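PDB 3FDH: SusD homolog from Bacteroides thetaiotaomicron VPI-5482, which probably binds glycans at the outer membrane as a SusD/RagB-family lipoprotein. Local coordinates for residues F284-D289 and S301-P306; R278-F283 and Q294-D299; I210-N215 and P491-G496; I123-G128 and T434-R439. All blocks are in the same frame, centred on the assembly; numbering follows the deposited sequence.

Contact 1 (F284-D289 and S301-P306); sequences FTPIVD and SLVPAP
T285 and P286 meet S301, L302 and V303 in a largely buried loop-to-loop packing contact, where the chain leaving the short strand 283-284 passes the 3-10 turn that ends at L302. No hydrogen bond joins the two segments; they are held by van der Waals contact, mostly between methyl or ring carbons and carbonyl oxygens. The backbones come close, with T285 CA and L302 CA 4.3 Å apart. In L302, chi1 (174°) sets CG anti to the backbone N and chi2 (59°) then directs CD1 to F284 O, 3.1 Å away, a tight approach. T285 brings its CG2 methyl to 3.3 Å from S301 O, while its hydroxyl is engaged within its own segment and by strand 292-293: OG1 donates to P286 O at 2.7 Å and is also bonded to S293 N. Threonine suits this place because one branch is polar and the other packs. P286 sets CD beside two carbonyls, 3.4 Å from S301 O and 3.5 Å from L302 O, and its CG meets V303 CG2 at 4.1 Å, the two side chains crossing at about a right angle. A proline has no N-H to leave without a partner here. S301 OG is bonded to D299. Such close loop packing around the short hairpin of strands 283-284 and 292-293, which F284 also ties to I319, belongs to the small non-helical part of a mainly helical SusD-like fold.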
# COMPACT_ATOMS: atom_id res chain seq x y z
N PHE A 284 16.59 -11.73 8.67
CA PHE A 284 17.75 -12.46 8.24
C PHE A 284 19.01 -11.59 8.32
O PHE A 284 19.01 -10.39 8.03
CB PHE A 284 17.67 -13.00 6.80
CG PHE A 284 16.43 -13.81 6.48
CD1 PHE A 284 15.81 -14.60 7.44
CD2 PHE A 284 15.95 -13.85 5.17
CE1 PHE A 284 14.69 -15.36 7.11
CE2 PHE A 284 14.85 -14.61 4.83
CZ PHE A 284 14.21 -15.37 5.81
N THR A 285 20.08 -12.24 8.71
CA THR A 285 21.37 -11.57 8.80
C THR A 285 21.95 -11.29 7.42
O THR A 285 21.43 -11.75 6.39
CB THR A 285 22.43 -12.48 9.50
OG1 THR A 285 22.71 -13.62 8.66
CG2 THR A 285 21.97 -12.94 10.91
N PRO A 286 23.02 -10.50 7.39
CA PRO A 286 23.78 -10.40 6.15
C PRO A 286 24.36 -11.78 5.84
O PRO A 286 24.31 -12.69 6.67
CB PRO A 286 24.92 -9.42 6.50
CG PRO A 286 24.60 -8.84 7.81
CD PRO A 286 23.59 -9.70 8.49
N ILE A 287 24.87 -11.93 4.63
CA ILE A 287 25.47 -13.18 4.22
C ILE A 287 26.83 -13.30 4.90
O ILE A 287 27.63 -12.38 4.87
CB ILE A 287 25.67 -13.28 2.68
CG1 ILE A 287 24.32 -13.16 1.95
CG2 ILE A 287 26.37 -14.60 2.35
CD1 ILE A 287 24.42 -12.70 0.47
N VAL A 288 27.04 -14.42 5.57
CA VAL A 288 28.32 -14.71 6.19
C VAL A 288 28.68 -16.14 5.84
O VAL A 288 27.92 -17.05 6.11
CB VAL A 288 28.27 -14.59 7.71
CG1 VAL A 288 29.64 -14.89 8.31
CG2 VAL A 288 27.75 -13.19 8.12
N ASP A 289 29.82 -16.31 5.22
CA ASP A 289 30.25 -17.65 4.86
C ASP A 289 29.16 -18.37 4.08
O ASP A 289 28.81 -19.52 4.39
CB ASP A 289 30.63 -18.44 6.10
CG ASP A 289 31.93 -17.98 6.70
OD1 ASP A 289 32.82 -17.59 5.90
OD2 ASP A 289 32.06 -18.00 7.94
N SER A 301 23.83 -10.03 15.49
CA SER A 301 24.28 -10.54 14.18
C SER A 301 23.36 -10.14 13.04
O SER A 301 23.69 -10.31 11.87
CB SER A 301 24.48 -12.04 14.18
OG SER A 301 23.29 -12.77 14.37
N LEU A 302 22.20 -9.59 13.38
CA LEU A 302 21.27 -9.12 12.36
C LEU A 302 21.82 -7.90 11.66
O LEU A 302 21.56 -7.65 10.48
CB LEU A 302 19.91 -8.77 12.97
CG LEU A 302 18.89 -8.11 12.04
CD1 LEU A 302 18.58 -9.04 10.83
CD2 LEU A 302 17.63 -7.76 12.83
N VAL A 303 22.59 -7.13 12.41
CA VAL A 303 23.13 -5.87 11.91
C VAL A 303 21.99 -5.03 11.27
O VAL A 303 22.00 -4.72 10.07
CB VAL A 303 24.31 -6.08 10.92
CG1 VAL A 303 25.02 -4.73 10.63
CG2 VAL A 303 25.31 -7.11 11.46
N PRO A 304 21.00 -4.64 12.09
CA PRO A 304 19.95 -3.79 11.52
C PRO A 304 20.49 -2.42 11.17
O PRO A 304 21.52 -1.96 11.70
CB PRO A 304 18.89 -3.73 12.63
CG PRO A 304 19.70 -3.89 13.92
CD PRO A 304 20.86 -4.80 13.55
N ALA A 305 19.80 -1.79 10.24
CA ALA A 305 20.15 -0.47 9.74
C ALA A 305 19.50 0.63 10.59
O ALA A 305 18.29 0.54 10.93
CB ALA A 305 19.78 -0.34 8.25
N PRO A 306 20.28 1.65 10.96
CA PRO A 306 19.72 2.75 11.72
C PRO A 306 18.90 3.65 10.83
O PRO A 306 19.37 4.17 9.80
CB PRO A 306 20.94 3.50 12.23
CG PRO A 306 21.98 3.23 11.22
CD PRO A 306 21.72 1.85 10.72

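Contact 2 (R278-F283 and Q294-D299); sequences RANRAF and QVAAND
Backbone bonds join A279 to A297 and F283 to V295 across two irregular segments that flank the short strands 283-284 and 292-293 of a beta hairpin, the second segment ending in a type I beta turn from A296 to D299. A297 N donates to A279 O at 2.9 Å, and V295 N to F283 O at 3.1 Å. A water between the segments accepts from F283 N and donates to V295 O. Among the side chains, Q294 does most of the polar work. With CG anti to the backbone N (chi1 -178°) and the chain extended beyond it, its NE2 reaches R281 O at 2.9 Å; the bond is nearly straight (168°), lies on a carbonyl lone pair and stays in the amide plane. The other amide atom, OE1, accepts hydrogen bonds from N386 N and from a second water that also accepts from R281 NH1. The R281 guanidinium has its main partner in E369. A leucine in place of Q294 would probably leave R281 O without its side-chain donor and N386 N without its acceptor. The apolar end is simpler: small A297 fits beside F283, whose ring also meets W425, and A279 O lies in the plane of the F283 ring at its edge. N280 CG stands anti to the backbone N, and N280 OD1 rests 3.4 Å from A296 CB.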
# COMPACT_ATOMS: atom_id res chain seq x y z
N ARG A 278 6.64 -11.96 14.85
CA ARG A 278 7.51 -11.66 13.72
C ARG A 278 8.90 -11.19 14.16
O ARG A 278 9.86 -11.18 13.40
CB ARG A 278 6.88 -10.59 12.82
CG ARG A 278 5.62 -11.10 12.11
CD ARG A 278 4.83 -9.91 11.50
NE ARG A 278 4.04 -9.24 12.54
CZ ARG A 278 2.74 -8.96 12.47
NH1 ARG A 278 2.04 -9.14 11.35
NH2 ARG A 278 2.14 -8.43 13.53
N ALA A 279 9.00 -10.79 15.42
CA ALA A 279 10.28 -10.36 16.01
C ALA A 279 11.36 -11.45 15.89
O ALA A 279 12.55 -11.16 15.72
CB ALA A 279 10.12 -9.95 17.49
N ASN A 280 10.94 -12.70 16.02
CA ASN A 280 11.85 -13.79 16.04
C ASN A 280 11.86 -14.58 14.76
O ASN A 280 12.50 -15.60 14.66
CB ASN A 280 11.42 -14.75 17.13
CG ASN A 280 12.51 -15.69 17.52
OD1 ASN A 280 13.70 -15.31 17.53
ND2 ASN A 280 12.15 -16.93 17.82
N ARG A 281 11.18 -14.06 13.77
CA ARG A 281 10.97 -14.85 12.59
C ARG A 281 11.12 -14.19 11.23
O ARG A 281 11.42 -14.86 10.25
CB ARG A 281 9.59 -15.49 12.74
CG ARG A 281 9.25 -16.43 11.70
CD ARG A 281 8.15 -17.35 12.11
NE ARG A 281 7.75 -18.16 10.96
CZ ARG A 281 8.42 -19.21 10.50
NH1 ARG A 281 9.54 -19.58 11.08
NH2 ARG A 281 7.99 -19.86 9.44
N ALA A 282 11.00 -12.85 11.20
CA ALA A 282 10.97 -12.10 9.95
C ALA A 282 12.26 -11.35 9.57
O ALA A 282 12.25 -10.45 8.75
CB ALA A 282 9.80 -11.11 9.98
N PHE A 283 13.35 -11.75 10.18
CA PHE A 283 14.67 -11.12 9.95
C PHE A 283 15.77 -12.10 9.65
O PHE A 283 15.89 -13.15 10.27
CB PHE A 283 15.08 -10.24 11.15
CG PHE A 283 14.16 -9.09 11.38
CD1 PHE A 283 14.18 -7.99 10.55
CD2 PHE A 283 13.29 -9.08 12.45
CE1 PHE A 283 13.32 -6.93 10.75
CE2 PHE A 283 12.44 -8.02 12.66
CZ PHE A 283 12.46 -6.93 11.82
N GLN A 294 18.48 -16.82 10.08
CA GLN A 294 17.22 -16.25 10.58
C GLN A 294 17.45 -16.02 12.07
O GLN A 294 17.75 -16.96 12.80
CB GLN A 294 16.09 -17.24 10.32
CG GLN A 294 14.72 -16.80 10.72
CD GLN A 294 13.71 -17.90 10.49
OE1 GLN A 294 14.05 -19.07 10.49
NE2 GLN A 294 12.45 -17.52 10.28
N VAL A 295 17.32 -14.76 12.47
CA VAL A 295 17.61 -14.32 13.85
C VAL A 295 16.58 -13.36 14.43
O VAL A 295 15.76 -12.79 13.72
CB VAL A 295 19.03 -13.67 13.93
CG1 VAL A 295 20.17 -14.66 13.54
CG2 VAL A 295 19.11 -12.41 13.08
N ALA A 296 16.60 -13.24 15.75
CA ALA A 296 15.70 -12.32 16.47
C ALA A 296 16.15 -10.90 16.19
O ALA A 296 17.31 -10.65 15.89
CB ALA A 296 15.69 -12.59 17.98
N ALA A 297 15.17 -10.01 16.24
CA ALA A 297 15.38 -8.58 15.99
C ALA A 297 16.46 -7.97 16.90
O ALA A 297 17.08 -6.99 16.52
CB ALA A 297 14.06 -7.80 16.10
N ASN A 298 16.70 -8.60 18.05
CA ASN A 298 17.69 -8.07 19.01
C ASN A 298 19.01 -8.83 19.04
O ASN A 298 19.87 -8.60 19.88
CB ASN A 298 17.10 -7.99 20.41
CG ASN A 298 16.72 -9.32 20.97
OD1 ASN A 298 16.54 -10.28 20.23
ND2 ASN A 298 16.53 -9.37 22.27
N ASP A 299 19.17 -9.70 18.08
CA ASP A 299 20.42 -10.43 17.90
C ASP A 299 21.39 -9.49 17.18
O ASP A 299 21.11 -9.00 16.08
CB ASP A 299 20.15 -11.68 17.07
CG ASP A 299 21.36 -12.56 16.91
OD1 ASP A 299 22.51 -12.07 16.77
OD2 ASP A 299 21.14 -13.77 16.88
O HOH W 1 12.04 -20.99 10.11
O HOH W 2 13.98 -13.94 12.15

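Contact 3 (I210-N215 and P491-G496); sequences INRSSN and PVWWAG
R212 and W493 carry this contact, first through hydrogen bonds. The guanidinium grips W493 O side-on, NE at 2.9 Å and NH2 at 3.0 Å, both with the oxygen in the guanidinium plane. NH2 comes in on a carbonyl lone pair, whereas NE stands above the carbonyl plane; G496 N is a third donor to the same oxygen. A water bridges the backbones, accepting from N211 N and donating to W494 O.

The second kind of interaction is stacking. The guanidinium lies flat over one face of the W493 indole, planes 8° apart, with CZ 3.7 Å from the centroid of the five-membered ring in a cation-pi contact. The first torsion (chi1 -69°) puts R212 CG over the six-membered ring, 3.6 Å from its centroid as a CH-pi contact, and the bend at chi2 carries CD on over the indole. The contact thus ties the turn between helices 191-208 and 216-228 of this helical, TPR-like family to a 3-10 turn close to the C-terminus. An alanine in place of R212 would probably strip the indole of its cation-pi and CH-pi partners and leave W493 O with only the G496 N bond of the three described.

Van der Waals contact completes it: N211 CB lies 3.4 Å from W494 O, and ND2 packs by G496, where positive phi suits a residue lacking CB.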
# COMPACT_ATOMS: atom_id res chain seq x y z
N ILE A 210 -11.66 11.63 6.28
CA ILE A 210 -12.36 11.88 7.56
C ILE A 210 -12.05 13.24 8.17
O ILE A 210 -12.92 13.87 8.73
CB ILE A 210 -12.08 10.75 8.59
CG1 ILE A 210 -13.15 10.77 9.70
CG2 ILE A 210 -10.65 10.85 9.16
CD1 ILE A 210 -14.55 10.49 9.19
N ASN A 211 -10.80 13.67 8.06
CA ASN A 211 -10.41 14.96 8.61
C ASN A 211 -11.26 16.09 8.08
O ASN A 211 -11.48 17.12 8.73
CB ASN A 211 -8.93 15.21 8.30
CG ASN A 211 -8.38 16.44 8.99
OD1 ASN A 211 -8.81 16.81 10.08
ND2 ASN A 211 -7.36 17.04 8.38
N ARG A 212 -11.77 15.87 6.87
CA ARG A 212 -12.51 16.89 6.15
C ARG A 212 -14.03 16.74 6.28
O ARG A 212 -14.81 17.51 5.74
CB ARG A 212 -12.13 16.87 4.68
CG ARG A 212 -10.74 17.32 4.39
CD ARG A 212 -10.61 18.82 4.70
NE ARG A 212 -9.26 19.28 4.39
CZ ARG A 212 -8.87 20.54 4.38
NH1 ARG A 212 -9.71 21.52 4.72
NH2 ARG A 212 -7.64 20.82 4.05
N SER A 213 -14.43 15.76 7.06
CA SER A 213 -15.86 15.44 7.18
C SER A 213 -16.71 16.41 7.97
O SER A 213 -16.25 17.03 8.93
CB SER A 213 -16.02 14.05 7.79
OG SER A 213 -17.39 13.71 7.90
N SER A 214 -17.96 16.55 7.53
CA SER A 214 -18.93 17.42 8.21
C SER A 214 -19.76 16.59 9.17
O SER A 214 -20.57 17.12 9.91
CB SER A 214 -19.87 18.10 7.21
OG SER A 214 -19.19 19.04 6.40
N ASN A 215 -19.54 15.29 9.12
CA ASN A 215 -20.28 14.36 9.97
C ASN A 215 -19.51 13.06 10.08
O ASN A 215 -19.73 12.11 9.33
CB ASN A 215 -21.69 14.12 9.43
CG ASN A 215 -22.56 13.36 10.40
OD1 ASN A 215 -22.08 12.69 11.33
ND2 ASN A 215 -23.88 13.47 10.19
N PRO A 491 1.04 19.94 3.27
CA PRO A 491 0.33 18.65 3.35
C PRO A 491 -0.69 18.54 2.22
O PRO A 491 -1.11 19.52 1.66
CB PRO A 491 -0.44 18.75 4.67
CG PRO A 491 0.13 19.86 5.41
CD PRO A 491 0.81 20.78 4.45
N VAL A 492 -1.12 17.33 1.92
CA VAL A 492 -2.20 17.15 0.92
C VAL A 492 -3.52 17.60 1.57
O VAL A 492 -3.62 17.77 2.79
CB VAL A 492 -2.26 15.69 0.36
CG1 VAL A 492 -0.88 15.38 -0.25
CG2 VAL A 492 -2.65 14.62 1.43
N TRP A 493 -4.55 17.81 0.76
CA TRP A 493 -5.82 18.32 1.28
C TRP A 493 -6.48 17.49 2.38
O TRP A 493 -6.90 18.02 3.40
CB TRP A 493 -6.77 18.60 0.15
CG TRP A 493 -8.12 19.05 0.55
CD1 TRP A 493 -8.50 20.33 0.88
CD2 TRP A 493 -9.29 18.24 0.63
NE1 TRP A 493 -9.84 20.35 1.15
CE2 TRP A 493 -10.35 19.09 1.01
CE3 TRP A 493 -9.55 16.88 0.40
CZ2 TRP A 493 -11.66 18.62 1.19
CZ3 TRP A 493 -10.86 16.41 0.58
CH2 TRP A 493 -11.89 17.29 0.97
N TRP A 494 -6.54 16.19 2.20
CA TRP A 494 -7.20 15.36 3.21
C TRP A 494 -6.43 15.35 4.51
O TRP A 494 -6.96 14.91 5.55
CB TRP A 494 -7.57 13.94 2.73
CG TRP A 494 -6.52 13.05 2.07
CD1 TRP A 494 -6.55 12.62 0.78
CD2 TRP A 494 -5.35 12.45 2.66
NE1 TRP A 494 -5.49 11.79 0.52
CE2 TRP A 494 -4.74 11.66 1.65
CE3 TRP A 494 -4.78 12.48 3.92
CZ2 TRP A 494 -3.57 10.93 1.86
CZ3 TRP A 494 -3.59 11.72 4.14
CH2 TRP A 494 -3.01 10.98 3.10
N ALA A 495 -5.23 15.91 4.47
CA ALA A 495 -4.36 15.97 5.66
C ALA A 495 -4.38 17.36 6.26
O ALA A 495 -3.60 17.67 7.14
CB ALA A 495 -2.91 15.53 5.33
N GLY A 496 -5.26 18.20 5.74
CA GLY A 496 -5.39 19.56 6.25
C GLY A 496 -4.70 20.57 5.38
O GLY A 496 -4.64 21.77 5.71
O HOH W 3 -8.44 12.74 6.54

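Contact 4 (I123-G128 and T434-R439)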
# COMPACT_ATOMS: atom_id res chain seq x y z
N ILE A 123 -2.94 8.87 -7.48
CA ILE A 123 -2.55 10.20 -7.92
C ILE A 123 -2.82 11.20 -6.80
O ILE A 123 -1.97 12.02 -6.40
CB ILE A 123 -3.32 10.66 -9.19
CG1 ILE A 123 -2.85 9.91 -10.44
CG2 ILE A 123 -3.09 12.14 -9.45
CD1 ILE A 123 -3.67 10.22 -11.69
N ALA A 124 -4.06 11.16 -6.35
CA ALA A 124 -4.52 12.13 -5.37
C ALA A 124 -3.78 11.97 -4.07
O ALA A 124 -3.37 12.93 -3.46
CB ALA A 124 -6.06 12.03 -5.16
N ASP A 125 -3.58 10.74 -3.64
CA ASP A 125 -2.94 10.49 -2.33
C ASP A 125 -1.48 10.89 -2.27
O ASP A 125 -0.98 11.46 -1.25
CB ASP A 125 -3.09 9.04 -1.93
CG ASP A 125 -4.48 8.71 -1.58
OD1 ASP A 125 -5.28 9.64 -1.30
OD2 ASP A 125 -4.78 7.50 -1.62
N PHE A 126 -0.79 10.66 -3.38
CA PHE A 126 0.65 10.86 -3.40
C PHE A 126 1.07 12.20 -3.87
O PHE A 126 2.03 12.74 -3.35
CB PHE A 126 1.37 9.69 -4.10
CG PHE A 126 1.39 8.51 -3.26
CD1 PHE A 126 0.27 7.68 -3.19
CD2 PHE A 126 2.43 8.30 -2.40
CE1 PHE A 126 0.24 6.67 -2.31
CE2 PHE A 126 2.42 7.27 -1.55
CZ PHE A 126 1.33 6.46 -1.48
N PHE A 127 0.33 12.75 -4.81
CA PHE A 127 0.75 14.01 -5.40
C PHE A 127 -0.09 15.22 -5.04
O PHE A 127 0.35 16.34 -5.21
CB PHE A 127 0.87 13.84 -6.92
CG PHE A 127 1.84 12.79 -7.29
CD1 PHE A 127 3.17 13.07 -7.36
CD2 PHE A 127 1.41 11.50 -7.56
CE1 PHE A 127 4.08 12.10 -7.69
CE2 PHE A 127 2.31 10.52 -7.88
CZ PHE A 127 3.64 10.80 -7.93
N GLY A 128 -1.27 14.96 -4.49
CA GLY A 128 -2.19 16.03 -4.09
C GLY A 128 -3.00 16.47 -5.27
O GLY A 128 -3.50 15.65 -6.04
N THR A 434 0.09 2.35 4.16
CA THR A 434 0.51 2.70 5.54
C THR A 434 0.97 4.13 5.64
O THR A 434 0.72 4.82 6.62
CB THR A 434 1.56 1.83 6.04
OG1 THR A 434 0.98 0.53 6.20
CG2 THR A 434 2.08 2.35 7.40
N TYR A 435 1.55 4.56 4.53
CA TYR A 435 2.03 5.94 4.40
C TYR A 435 0.87 6.96 4.31
O TYR A 435 0.95 8.06 4.86
CB TYR A 435 2.95 6.01 3.21
CG TYR A 435 3.42 7.39 2.86
CD1 TYR A 435 4.36 8.05 3.67
CD2 TYR A 435 2.99 8.00 1.71
CE1 TYR A 435 4.79 9.31 3.34
CE2 TYR A 435 3.43 9.23 1.37
CZ TYR A 435 4.34 9.89 2.17
OH TYR A 435 4.75 11.11 1.75
N ASN A 436 -0.21 6.56 3.68
CA ASN A 436 -1.45 7.33 3.69
C ASN A 436 -1.98 7.41 5.11
O ASN A 436 -2.30 8.48 5.59
CB ASN A 436 -2.53 6.74 2.80
CG ASN A 436 -2.19 6.82 1.33
OD1 ASN A 436 -1.57 7.81 0.89
ND2 ASN A 436 -2.57 5.78 0.56
N ASP A 437 -2.07 6.27 5.80
CA ASP A 437 -2.59 6.28 7.17
C ASP A 437 -1.75 7.18 8.06
O ASP A 437 -2.25 7.91 8.91
CB ASP A 437 -2.58 4.89 7.79
CG ASP A 437 -3.74 3.96 7.31
OD1 ASP A 437 -4.90 4.41 7.18
OD2 ASP A 437 -3.51 2.73 7.20
N PHE A 438 -0.44 7.19 7.81
CA PHE A 438 0.48 7.91 8.71
C PHE A 438 0.24 9.38 8.57
O PHE A 438 0.14 10.14 9.55
CB PHE A 438 1.98 7.62 8.37
CG PHE A 438 2.92 8.21 9.37
CD1 PHE A 438 3.22 7.56 10.54
CD2 PHE A 438 3.43 9.45 9.18
CE1 PHE A 438 4.02 8.15 11.48
CE2 PHE A 438 4.24 10.03 10.10
CZ PHE A 438 4.54 9.39 11.26
N ARG A 439 0.12 9.78 7.33
CA ARG A 439 -0.09 11.18 7.02
C ARG A 439 -1.50 11.63 7.43
O ARG A 439 -1.74 12.77 7.82
CB ARG A 439 0.15 11.46 5.54
CG ARG A 439 1.58 11.34 5.12
CD ARG A 439 1.69 11.71 3.63
NE ARG A 439 1.02 10.72 2.79
CZ ARG A 439 0.62 10.93 1.56
NH1 ARG A 439 0.75 12.12 1.04
NH2 ARG A 439 0.02 9.98 0.90
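R439 grips D125 O end-on, with NH1 at 2.9 Å and NH2 at 2.8 Å. NH1 approaches nearly along the C=O axis, while NH2 stands above the carbonyl plane, and the oxygen lies near the guanidinium plane. The carbonyl is near the C-terminal end of helix 106-127, where a helix commonly runs out of backbone donors, and an arginine from helix 431-443 is well suited to supply them; NH1 also bonds to L462 O. Weak bonds from NE to Y435 O and from NH2 to N436 OD1 help fix the guanidinium, whose chain bends at chi3 (-68°); N436 ND2 bonds to E433. The carboxylate of D125 is turned to R208, Y158 and W494.

Around this polar centre the packing is aromatic. R439 NE lies over one face of the Y435 ring, toward its rim, and NH2 stands over the centre of the F126 ring, any cation-pi attraction being weak. F126 CE2 and Y435 CD2 touch at 3.4 Å, the ring planes 25° apart but slid so that they barely overlap. N436 OD1 rests 3.4 Å from D125 CB. The helical segments approach to 10.8 Å between axes, crossing at 61°. The buried arginine's charge is probably stabilised by the carbonyl oxygens it grips, with at most a modest contribution from the D125 carboxylate, itself paired with R208.

Overall arrangement
Contacts 1 and 2 lie together in the short-stranded, loop-rich region far from the chain's centre, contact 1 buried and contact 2 partly buried: their segments alternate along the chain and touch, V295 packing on T285 and L302. They divide the work, contact 1 resting on carbon and carbonyl contacts, contact 2 on backbone bonds, an amide and bridging waters. Contacts 3 and 4 form a second pair about 12 Å apart between centres, joined where W494 reaches D125. Both turn on an arginine gripping a backbone carbonyl, yet contact 4 is buried between helices near the core and contact 3 lies at the surface. The two pairs sit at least 30 Å apart between centres.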